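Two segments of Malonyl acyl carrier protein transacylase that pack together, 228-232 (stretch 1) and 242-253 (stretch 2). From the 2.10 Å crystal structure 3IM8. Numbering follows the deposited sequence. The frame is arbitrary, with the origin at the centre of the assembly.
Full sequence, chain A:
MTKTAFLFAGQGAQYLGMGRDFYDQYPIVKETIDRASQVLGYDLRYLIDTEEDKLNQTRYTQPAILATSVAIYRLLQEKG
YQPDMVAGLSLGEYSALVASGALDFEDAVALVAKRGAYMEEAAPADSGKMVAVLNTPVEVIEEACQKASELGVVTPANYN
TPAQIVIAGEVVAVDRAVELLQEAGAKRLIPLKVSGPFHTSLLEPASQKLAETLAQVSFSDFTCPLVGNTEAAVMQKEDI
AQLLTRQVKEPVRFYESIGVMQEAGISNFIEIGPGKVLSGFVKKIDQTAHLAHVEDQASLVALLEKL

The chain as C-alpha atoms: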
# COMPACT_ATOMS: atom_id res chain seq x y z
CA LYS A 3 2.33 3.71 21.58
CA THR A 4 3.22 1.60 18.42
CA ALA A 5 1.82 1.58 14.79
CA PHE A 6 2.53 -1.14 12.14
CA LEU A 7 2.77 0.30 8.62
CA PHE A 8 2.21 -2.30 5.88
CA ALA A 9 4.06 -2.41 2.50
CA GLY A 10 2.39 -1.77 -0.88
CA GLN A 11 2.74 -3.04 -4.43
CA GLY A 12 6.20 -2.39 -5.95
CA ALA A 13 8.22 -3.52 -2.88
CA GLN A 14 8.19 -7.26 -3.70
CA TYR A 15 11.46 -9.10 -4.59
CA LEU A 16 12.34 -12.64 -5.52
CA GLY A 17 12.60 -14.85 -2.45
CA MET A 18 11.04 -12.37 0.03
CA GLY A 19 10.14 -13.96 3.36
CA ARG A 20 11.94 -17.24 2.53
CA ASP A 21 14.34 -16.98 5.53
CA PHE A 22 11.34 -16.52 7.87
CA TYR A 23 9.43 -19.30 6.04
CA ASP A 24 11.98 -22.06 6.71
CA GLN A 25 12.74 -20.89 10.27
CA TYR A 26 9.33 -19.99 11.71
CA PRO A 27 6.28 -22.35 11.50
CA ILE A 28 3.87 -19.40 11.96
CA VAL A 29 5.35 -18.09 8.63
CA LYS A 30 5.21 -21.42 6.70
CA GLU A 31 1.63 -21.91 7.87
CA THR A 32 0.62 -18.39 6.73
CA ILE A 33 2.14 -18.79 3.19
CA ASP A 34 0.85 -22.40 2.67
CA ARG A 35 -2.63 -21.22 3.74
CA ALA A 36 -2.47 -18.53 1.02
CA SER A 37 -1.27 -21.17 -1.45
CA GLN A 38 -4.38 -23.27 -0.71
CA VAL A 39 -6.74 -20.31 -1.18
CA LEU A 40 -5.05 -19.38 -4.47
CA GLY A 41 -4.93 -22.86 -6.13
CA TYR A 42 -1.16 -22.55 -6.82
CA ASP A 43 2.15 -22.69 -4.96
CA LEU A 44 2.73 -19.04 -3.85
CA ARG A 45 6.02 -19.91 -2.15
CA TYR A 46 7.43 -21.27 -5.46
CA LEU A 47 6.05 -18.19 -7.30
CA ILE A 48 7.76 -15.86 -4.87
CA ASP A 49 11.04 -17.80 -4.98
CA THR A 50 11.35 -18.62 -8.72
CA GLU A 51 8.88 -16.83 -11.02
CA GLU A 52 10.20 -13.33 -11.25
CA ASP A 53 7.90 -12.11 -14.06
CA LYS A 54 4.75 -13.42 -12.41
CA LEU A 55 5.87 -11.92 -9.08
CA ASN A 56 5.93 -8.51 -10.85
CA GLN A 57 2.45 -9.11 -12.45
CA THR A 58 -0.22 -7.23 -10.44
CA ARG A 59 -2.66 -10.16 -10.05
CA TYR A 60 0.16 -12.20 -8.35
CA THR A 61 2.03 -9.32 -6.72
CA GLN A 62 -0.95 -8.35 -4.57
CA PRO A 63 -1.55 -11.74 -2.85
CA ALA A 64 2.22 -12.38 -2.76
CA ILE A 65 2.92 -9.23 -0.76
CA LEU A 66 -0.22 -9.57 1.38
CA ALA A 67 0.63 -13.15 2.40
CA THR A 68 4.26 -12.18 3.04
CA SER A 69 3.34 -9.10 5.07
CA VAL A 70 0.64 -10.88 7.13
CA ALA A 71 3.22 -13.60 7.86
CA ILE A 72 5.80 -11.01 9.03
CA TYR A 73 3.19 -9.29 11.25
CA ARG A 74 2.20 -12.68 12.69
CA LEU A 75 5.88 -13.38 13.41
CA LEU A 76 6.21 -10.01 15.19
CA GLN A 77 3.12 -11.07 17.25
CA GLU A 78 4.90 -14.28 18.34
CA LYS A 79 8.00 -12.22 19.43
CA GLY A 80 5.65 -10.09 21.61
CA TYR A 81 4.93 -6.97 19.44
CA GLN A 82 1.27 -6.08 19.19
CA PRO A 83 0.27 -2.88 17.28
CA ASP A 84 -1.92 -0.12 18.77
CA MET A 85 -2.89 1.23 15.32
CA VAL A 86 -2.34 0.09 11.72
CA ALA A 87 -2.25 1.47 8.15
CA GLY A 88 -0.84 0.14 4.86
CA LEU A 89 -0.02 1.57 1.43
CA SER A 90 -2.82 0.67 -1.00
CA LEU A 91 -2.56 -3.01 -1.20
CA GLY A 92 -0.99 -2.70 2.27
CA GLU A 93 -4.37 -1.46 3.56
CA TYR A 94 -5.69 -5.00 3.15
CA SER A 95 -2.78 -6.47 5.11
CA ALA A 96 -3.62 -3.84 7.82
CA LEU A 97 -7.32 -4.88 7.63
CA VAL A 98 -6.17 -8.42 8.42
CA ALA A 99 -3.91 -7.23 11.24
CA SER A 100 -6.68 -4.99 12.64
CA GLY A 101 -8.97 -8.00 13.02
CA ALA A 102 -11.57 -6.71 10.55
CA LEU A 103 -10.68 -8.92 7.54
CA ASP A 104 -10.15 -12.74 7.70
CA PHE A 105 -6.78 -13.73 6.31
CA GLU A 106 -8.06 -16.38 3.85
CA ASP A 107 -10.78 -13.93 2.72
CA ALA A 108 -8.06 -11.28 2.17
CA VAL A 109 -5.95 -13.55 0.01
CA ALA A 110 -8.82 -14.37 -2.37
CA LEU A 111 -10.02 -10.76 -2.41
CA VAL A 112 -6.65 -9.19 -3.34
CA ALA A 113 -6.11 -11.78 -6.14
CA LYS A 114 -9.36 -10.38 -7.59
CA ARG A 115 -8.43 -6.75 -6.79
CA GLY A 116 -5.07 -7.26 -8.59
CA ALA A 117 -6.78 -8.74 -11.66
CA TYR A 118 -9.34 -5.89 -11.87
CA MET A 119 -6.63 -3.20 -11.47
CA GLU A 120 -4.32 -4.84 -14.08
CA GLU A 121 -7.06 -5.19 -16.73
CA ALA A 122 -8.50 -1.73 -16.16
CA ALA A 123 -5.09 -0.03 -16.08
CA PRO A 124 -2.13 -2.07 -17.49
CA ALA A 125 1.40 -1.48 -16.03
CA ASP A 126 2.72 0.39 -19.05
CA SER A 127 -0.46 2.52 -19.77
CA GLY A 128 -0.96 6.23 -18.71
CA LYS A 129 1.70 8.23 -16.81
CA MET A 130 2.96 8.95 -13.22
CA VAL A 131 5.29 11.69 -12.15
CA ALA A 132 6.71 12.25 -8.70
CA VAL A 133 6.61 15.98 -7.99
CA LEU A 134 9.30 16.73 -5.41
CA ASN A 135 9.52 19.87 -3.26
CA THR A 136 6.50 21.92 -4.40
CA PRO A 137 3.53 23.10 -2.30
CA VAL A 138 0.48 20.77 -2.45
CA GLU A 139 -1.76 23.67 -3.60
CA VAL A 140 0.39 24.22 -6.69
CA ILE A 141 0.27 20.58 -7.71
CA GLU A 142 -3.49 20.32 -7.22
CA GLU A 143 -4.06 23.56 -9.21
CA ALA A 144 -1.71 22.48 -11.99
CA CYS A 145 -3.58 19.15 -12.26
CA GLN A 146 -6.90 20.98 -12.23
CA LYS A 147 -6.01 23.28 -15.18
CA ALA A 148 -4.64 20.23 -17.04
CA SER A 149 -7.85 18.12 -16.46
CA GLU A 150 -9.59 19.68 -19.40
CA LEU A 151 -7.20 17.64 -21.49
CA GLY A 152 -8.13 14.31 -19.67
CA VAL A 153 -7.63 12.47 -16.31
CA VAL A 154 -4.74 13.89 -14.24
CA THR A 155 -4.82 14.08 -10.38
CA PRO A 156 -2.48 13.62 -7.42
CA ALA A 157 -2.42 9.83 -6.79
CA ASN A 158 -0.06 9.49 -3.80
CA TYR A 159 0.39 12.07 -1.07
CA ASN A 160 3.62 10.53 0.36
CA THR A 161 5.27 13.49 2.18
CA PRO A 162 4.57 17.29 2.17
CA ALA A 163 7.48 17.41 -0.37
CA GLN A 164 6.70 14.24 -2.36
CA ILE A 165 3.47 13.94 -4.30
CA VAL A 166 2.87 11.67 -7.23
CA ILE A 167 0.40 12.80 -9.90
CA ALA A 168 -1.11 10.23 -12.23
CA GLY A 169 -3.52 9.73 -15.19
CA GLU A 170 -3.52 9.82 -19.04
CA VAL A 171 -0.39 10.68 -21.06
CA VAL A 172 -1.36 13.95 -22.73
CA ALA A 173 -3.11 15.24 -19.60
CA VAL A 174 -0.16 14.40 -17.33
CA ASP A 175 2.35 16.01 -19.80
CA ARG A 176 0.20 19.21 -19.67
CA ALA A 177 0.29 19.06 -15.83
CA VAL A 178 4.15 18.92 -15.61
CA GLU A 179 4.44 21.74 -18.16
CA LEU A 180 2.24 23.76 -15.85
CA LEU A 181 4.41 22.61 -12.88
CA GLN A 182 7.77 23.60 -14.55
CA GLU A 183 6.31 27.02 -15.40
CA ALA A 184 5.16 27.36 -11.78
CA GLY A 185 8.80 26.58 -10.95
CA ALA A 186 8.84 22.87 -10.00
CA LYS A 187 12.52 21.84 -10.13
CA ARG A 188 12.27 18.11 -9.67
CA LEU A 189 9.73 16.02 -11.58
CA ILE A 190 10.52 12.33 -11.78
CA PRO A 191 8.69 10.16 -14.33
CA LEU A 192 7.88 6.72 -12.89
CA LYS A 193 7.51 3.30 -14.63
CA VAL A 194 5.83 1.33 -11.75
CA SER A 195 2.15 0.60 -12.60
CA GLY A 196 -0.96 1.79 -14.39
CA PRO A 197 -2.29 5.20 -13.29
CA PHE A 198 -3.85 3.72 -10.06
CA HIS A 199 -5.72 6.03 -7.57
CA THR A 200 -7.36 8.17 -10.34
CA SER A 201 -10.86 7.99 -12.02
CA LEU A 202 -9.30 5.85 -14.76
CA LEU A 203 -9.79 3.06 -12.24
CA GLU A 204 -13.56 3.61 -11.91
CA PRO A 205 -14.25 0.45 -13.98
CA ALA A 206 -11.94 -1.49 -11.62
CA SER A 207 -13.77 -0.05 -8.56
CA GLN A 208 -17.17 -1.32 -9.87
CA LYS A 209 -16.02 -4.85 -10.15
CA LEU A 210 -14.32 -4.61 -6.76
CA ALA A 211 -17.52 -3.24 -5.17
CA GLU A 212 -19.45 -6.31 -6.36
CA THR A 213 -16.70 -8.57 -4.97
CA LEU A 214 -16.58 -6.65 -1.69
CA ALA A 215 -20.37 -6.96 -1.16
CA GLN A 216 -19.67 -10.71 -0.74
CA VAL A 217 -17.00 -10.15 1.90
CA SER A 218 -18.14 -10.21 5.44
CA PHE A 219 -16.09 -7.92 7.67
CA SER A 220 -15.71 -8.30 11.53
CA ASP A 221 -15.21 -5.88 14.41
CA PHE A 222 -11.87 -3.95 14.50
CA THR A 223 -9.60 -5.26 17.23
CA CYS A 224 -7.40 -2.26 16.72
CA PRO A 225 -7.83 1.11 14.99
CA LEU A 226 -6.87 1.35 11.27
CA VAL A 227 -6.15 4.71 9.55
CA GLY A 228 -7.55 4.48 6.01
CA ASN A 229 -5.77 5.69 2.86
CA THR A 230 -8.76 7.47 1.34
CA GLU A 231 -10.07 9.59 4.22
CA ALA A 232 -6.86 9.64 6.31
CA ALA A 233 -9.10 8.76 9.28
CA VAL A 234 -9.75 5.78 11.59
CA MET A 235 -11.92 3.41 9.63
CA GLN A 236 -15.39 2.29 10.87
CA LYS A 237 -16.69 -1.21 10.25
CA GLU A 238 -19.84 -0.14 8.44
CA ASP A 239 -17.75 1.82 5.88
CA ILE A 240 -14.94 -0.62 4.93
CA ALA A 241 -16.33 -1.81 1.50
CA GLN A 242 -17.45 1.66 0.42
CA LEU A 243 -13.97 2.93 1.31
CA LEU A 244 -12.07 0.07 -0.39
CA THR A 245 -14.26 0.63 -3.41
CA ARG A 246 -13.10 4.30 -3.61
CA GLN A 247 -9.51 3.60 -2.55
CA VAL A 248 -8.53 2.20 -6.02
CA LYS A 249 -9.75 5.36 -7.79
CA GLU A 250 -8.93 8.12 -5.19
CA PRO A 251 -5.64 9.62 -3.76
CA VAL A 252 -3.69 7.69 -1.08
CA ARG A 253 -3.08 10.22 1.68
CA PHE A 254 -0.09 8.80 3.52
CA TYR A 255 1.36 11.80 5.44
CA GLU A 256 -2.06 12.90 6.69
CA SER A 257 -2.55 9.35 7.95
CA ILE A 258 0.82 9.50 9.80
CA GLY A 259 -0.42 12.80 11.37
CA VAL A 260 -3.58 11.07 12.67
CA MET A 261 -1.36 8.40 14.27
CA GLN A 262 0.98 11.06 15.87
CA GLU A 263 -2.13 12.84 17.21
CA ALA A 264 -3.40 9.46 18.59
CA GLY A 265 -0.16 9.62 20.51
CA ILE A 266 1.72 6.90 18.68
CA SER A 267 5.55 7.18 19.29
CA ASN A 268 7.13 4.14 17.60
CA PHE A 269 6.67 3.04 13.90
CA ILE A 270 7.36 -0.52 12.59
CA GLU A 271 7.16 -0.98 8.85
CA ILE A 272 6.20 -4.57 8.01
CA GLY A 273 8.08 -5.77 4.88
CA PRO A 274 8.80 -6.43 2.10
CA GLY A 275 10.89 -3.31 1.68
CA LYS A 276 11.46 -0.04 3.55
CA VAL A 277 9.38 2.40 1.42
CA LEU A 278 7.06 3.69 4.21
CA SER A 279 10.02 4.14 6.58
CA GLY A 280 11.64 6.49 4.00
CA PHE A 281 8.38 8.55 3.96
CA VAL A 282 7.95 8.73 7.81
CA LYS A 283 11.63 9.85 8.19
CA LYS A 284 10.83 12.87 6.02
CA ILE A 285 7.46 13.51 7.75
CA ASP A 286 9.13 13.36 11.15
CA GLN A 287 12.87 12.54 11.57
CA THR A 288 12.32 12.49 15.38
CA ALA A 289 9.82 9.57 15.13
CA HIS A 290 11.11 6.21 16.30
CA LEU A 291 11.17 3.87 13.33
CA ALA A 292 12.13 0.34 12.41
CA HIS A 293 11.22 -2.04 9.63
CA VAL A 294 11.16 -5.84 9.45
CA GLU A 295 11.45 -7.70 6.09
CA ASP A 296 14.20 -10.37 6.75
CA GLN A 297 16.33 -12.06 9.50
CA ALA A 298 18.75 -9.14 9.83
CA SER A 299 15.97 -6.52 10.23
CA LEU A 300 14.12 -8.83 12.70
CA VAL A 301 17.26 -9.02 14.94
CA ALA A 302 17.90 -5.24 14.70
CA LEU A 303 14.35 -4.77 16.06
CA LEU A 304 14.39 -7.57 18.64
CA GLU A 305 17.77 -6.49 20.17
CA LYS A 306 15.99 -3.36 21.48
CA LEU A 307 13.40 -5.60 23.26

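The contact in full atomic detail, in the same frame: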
# COMPACT_ATOMS: atom_id res chain seq x y z
N GLY A 228 -7.37 4.78 7.43
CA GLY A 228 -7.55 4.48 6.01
C GLY A 228 -6.87 5.44 5.06
O GLY A 228 -6.72 6.62 5.34
N ASN A 229 -6.47 4.92 3.90
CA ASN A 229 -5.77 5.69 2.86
C ASN A 229 -6.59 6.85 2.30
O ASN A 229 -6.07 7.96 2.03
CB ASN A 229 -5.42 4.73 1.71
CG ASN A 229 -4.22 3.82 2.01
OD1 ASN A 229 -3.47 3.96 3.02
ND2 ASN A 229 -4.00 2.90 1.11
N THR A 230 -7.88 6.58 2.12
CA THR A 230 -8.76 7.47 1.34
C THR A 230 -9.10 8.72 2.16
O THR A 230 -8.83 9.87 1.70
CB THR A 230 -10.02 6.72 0.83
OG1 THR A 230 -9.61 5.53 0.15
CG2 THR A 230 -10.84 7.59 -0.08
N GLU A 231 -9.60 8.49 3.38
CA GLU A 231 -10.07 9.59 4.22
C GLU A 231 -9.03 10.08 5.20
O GLU A 231 -9.22 11.10 5.83
CB GLU A 231 -11.31 9.17 5.00
CG GLU A 231 -12.50 8.73 4.13
CD GLU A 231 -13.32 9.89 3.57
OE1 GLU A 231 -12.88 10.64 2.66
OE2 GLU A 231 -14.47 10.03 4.04
N ALA A 232 -7.89 9.37 5.29
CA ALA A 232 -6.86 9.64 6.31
C ALA A 232 -7.56 9.77 7.67
O ALA A 232 -7.38 10.75 8.36
CB ALA A 232 -6.07 10.86 5.97
N GLN A 242 -17.26 0.39 1.11
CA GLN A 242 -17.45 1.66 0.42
C GLN A 242 -16.08 2.34 0.26
O GLN A 242 -15.78 2.93 -0.78
CB GLN A 242 -18.38 2.59 1.22
CG GLN A 242 -19.12 3.64 0.38
CD GLN A 242 -18.55 5.09 0.42
OE1 GLN A 242 -17.80 5.48 1.33
NE2 GLN A 242 -18.96 5.91 -0.59
N LEU A 243 -15.27 2.26 1.31
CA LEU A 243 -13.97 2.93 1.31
C LEU A 243 -12.95 2.19 0.42
O LEU A 243 -12.16 2.81 -0.27
CB LEU A 243 -13.47 3.12 2.75
CG LEU A 243 -14.16 4.22 3.58
CD1 LEU A 243 -13.84 4.16 5.11
CD2 LEU A 243 -13.89 5.63 3.08
N LEU A 244 -12.98 0.84 0.44
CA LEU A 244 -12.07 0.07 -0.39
C LEU A 244 -12.45 0.22 -1.87
O LEU A 244 -11.59 0.27 -2.75
CB LEU A 244 -12.06 -1.38 0.05
CG LEU A 244 -11.43 -1.55 1.43
CD1 LEU A 244 -11.67 -2.94 1.85
CD2 LEU A 244 -9.93 -1.19 1.46
N THR A 245 -13.75 0.29 -2.11
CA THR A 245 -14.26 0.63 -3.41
C THR A 245 -13.66 1.92 -3.96
O THR A 245 -13.17 1.91 -5.06
CB THR A 245 -15.77 0.68 -3.40
OG1 THR A 245 -16.24 -0.66 -3.26
CG2 THR A 245 -16.31 1.29 -4.71
N ARG A 246 -13.68 3.00 -3.18
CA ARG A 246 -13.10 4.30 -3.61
C ARG A 246 -11.57 4.33 -3.61
O ARG A 246 -10.97 5.02 -4.43
CB ARG A 246 -13.66 5.45 -2.79
CG ARG A 246 -15.19 5.62 -3.01
CD ARG A 246 -15.68 6.97 -2.54
NE ARG A 246 -15.56 7.10 -1.10
CZ ARG A 246 -14.87 8.05 -0.45
NH1 ARG A 246 -14.18 8.97 -1.09
NH2 ARG A 246 -14.87 8.06 0.86
N GLN A 247 -10.96 3.58 -2.69
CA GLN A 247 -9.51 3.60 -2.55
C GLN A 247 -8.75 3.42 -3.86
O GLN A 247 -7.73 4.10 -4.06
CB GLN A 247 -9.04 2.56 -1.52
CG GLN A 247 -7.57 2.61 -1.19
CD GLN A 247 -6.97 1.18 -1.11
OE1 GLN A 247 -7.29 0.31 -1.95
NE2 GLN A 247 -6.12 0.94 -0.12
N VAL A 248 -9.22 2.53 -4.74
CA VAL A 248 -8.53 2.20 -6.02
C VAL A 248 -8.58 3.36 -7.04
O VAL A 248 -7.73 3.49 -7.93
CB VAL A 248 -8.94 0.77 -6.63
CG1 VAL A 248 -8.59 -0.38 -5.69
CG2 VAL A 248 -10.42 0.70 -6.99
N LYS A 249 -9.54 4.26 -6.86
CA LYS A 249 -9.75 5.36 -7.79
C LYS A 249 -9.58 6.74 -7.14
O LYS A 249 -9.85 7.74 -7.79
CB LYS A 249 -11.14 5.22 -8.48
CG LYS A 249 -12.32 5.47 -7.50
CD LYS A 249 -13.69 5.42 -8.16
CE LYS A 249 -14.70 4.98 -7.13
NZ LYS A 249 -16.04 5.35 -7.56
N GLU A 250 -9.18 6.81 -5.87
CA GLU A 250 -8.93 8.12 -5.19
C GLU A 250 -7.51 8.23 -4.58
O GLU A 250 -6.83 7.20 -4.41
CB GLU A 250 -10.02 8.35 -4.12
CG GLU A 250 -11.37 8.58 -4.76
CD GLU A 250 -12.45 8.94 -3.78
OE1 GLU A 250 -12.19 9.57 -2.74
OE2 GLU A 250 -13.60 8.58 -4.08
N PRO A 251 -7.03 9.46 -4.28
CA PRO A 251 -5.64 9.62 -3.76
C PRO A 251 -5.39 8.82 -2.46
O PRO A 251 -6.25 8.74 -1.62
CB PRO A 251 -5.51 11.13 -3.53
CG PRO A 251 -6.59 11.76 -4.36
CD PRO A 251 -7.69 10.77 -4.49
N VAL A 252 -4.23 8.19 -2.36
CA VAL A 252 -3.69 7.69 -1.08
C VAL A 252 -2.98 8.79 -0.26
O VAL A 252 -2.01 9.41 -0.68
CB VAL A 252 -2.76 6.50 -1.32
CG1 VAL A 252 -2.11 6.02 0.00
CG2 VAL A 252 -3.52 5.34 -1.98
N ARG A 253 -3.50 9.06 0.92
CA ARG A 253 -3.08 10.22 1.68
C ARG A 253 -2.24 9.72 2.84
O ARG A 253 -2.73 9.56 3.98
CB ARG A 253 -4.29 11.06 2.13
CG ARG A 253 -5.03 11.68 0.98
CD ARG A 253 -6.23 12.54 1.45
NE ARG A 253 -6.89 13.19 0.31
CZ ARG A 253 -6.51 14.36 -0.25
NH1 ARG A 253 -5.46 15.07 0.21
NH2 ARG A 253 -7.18 14.83 -1.31
O HOH W 1 -7.43 6.07 -1.59
O HOH W 2 -8.14 10.57 -0.55

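The short turn 228-232 packs into the bend formed by the helix and following strand of 242-253 through a small, mixed contact, in which the side chain of Thr230 packs against the helix and the Arg246-Glu250 pair, supported by one direct backbone hydrogen bond, two bridging waters and a long salt bridge. The two stretches together bury 501 Å² of surface.

The direct backbone link lies at the strand end. Arg253 N donates to Asn229 O at 3.0 Å with an N-H...O angle of 155°; nearby, Asn229 CA and Val252 CA are 4.9 Å apart. Residues 229-231 have helical backbone angles without the regular helical bonds, and the turn is tied internally by a weak hydrogen bond from Ala232 N to Gly228 O (3.0 Å). Beside the backbone link, the Asn229 side chain rests on Val252, with Asn229 CG 3.7 Å from Val252 CG1, while Ala232 CB approaches Arg253 CB at 4.2 Å.

Thr230 has the largest area covered by the opposing stretch. Its hydroxyl lies against Gln247, with Thr230 OG1 3.3 Å from Gln247 CA, and its methyl faces the charged pair formed by Arg246 and Glu250. That pair is held within its own stretch by a salt bridge, Arg246 NH1 to Glu250 OE1 at 2.7 Å, and by a hydrogen bond from Arg246 NH1 to Glu250 OE2 at 3.1 Å. Thr230 CG2 sits over one face of the Arg246 guanidinium, 3.8 Å from Arg246 NH1, and 3.6 Å from Glu250 OE1, so the methyl makes van der Waals contact with both partners.

Glu231 meets the same guanidinium at its edge, near its plane. The resulting salt bridge is long, with Glu231 OE1 3.7 Å from Arg246 NH2, and adds charge complementarity at an exposed part of the contact. The aliphatic part of Glu231 also packs on the helix, Glu231 CG lying 3.6 Å from Leu243 CD2.

Two waters fill the gap between Thr230 and Pro251, whose carbonyl receives a hydrogen bond from each. Water 1 lies 2.8 Å from Thr230 OG1 and 2.9 Å from Pro251 O, joining a side chain to the backbone. Water 2 joins the two backbones, donating to Thr230 O at 2.5 Å and to Pro251 O at 2.8 Å, and accepts a weak hydrogen bond from Arg253 NE at 3.0 Å. The Arg253 side chain runs alongside the turn, with Arg253 CD 3.7 Å from Thr230 O.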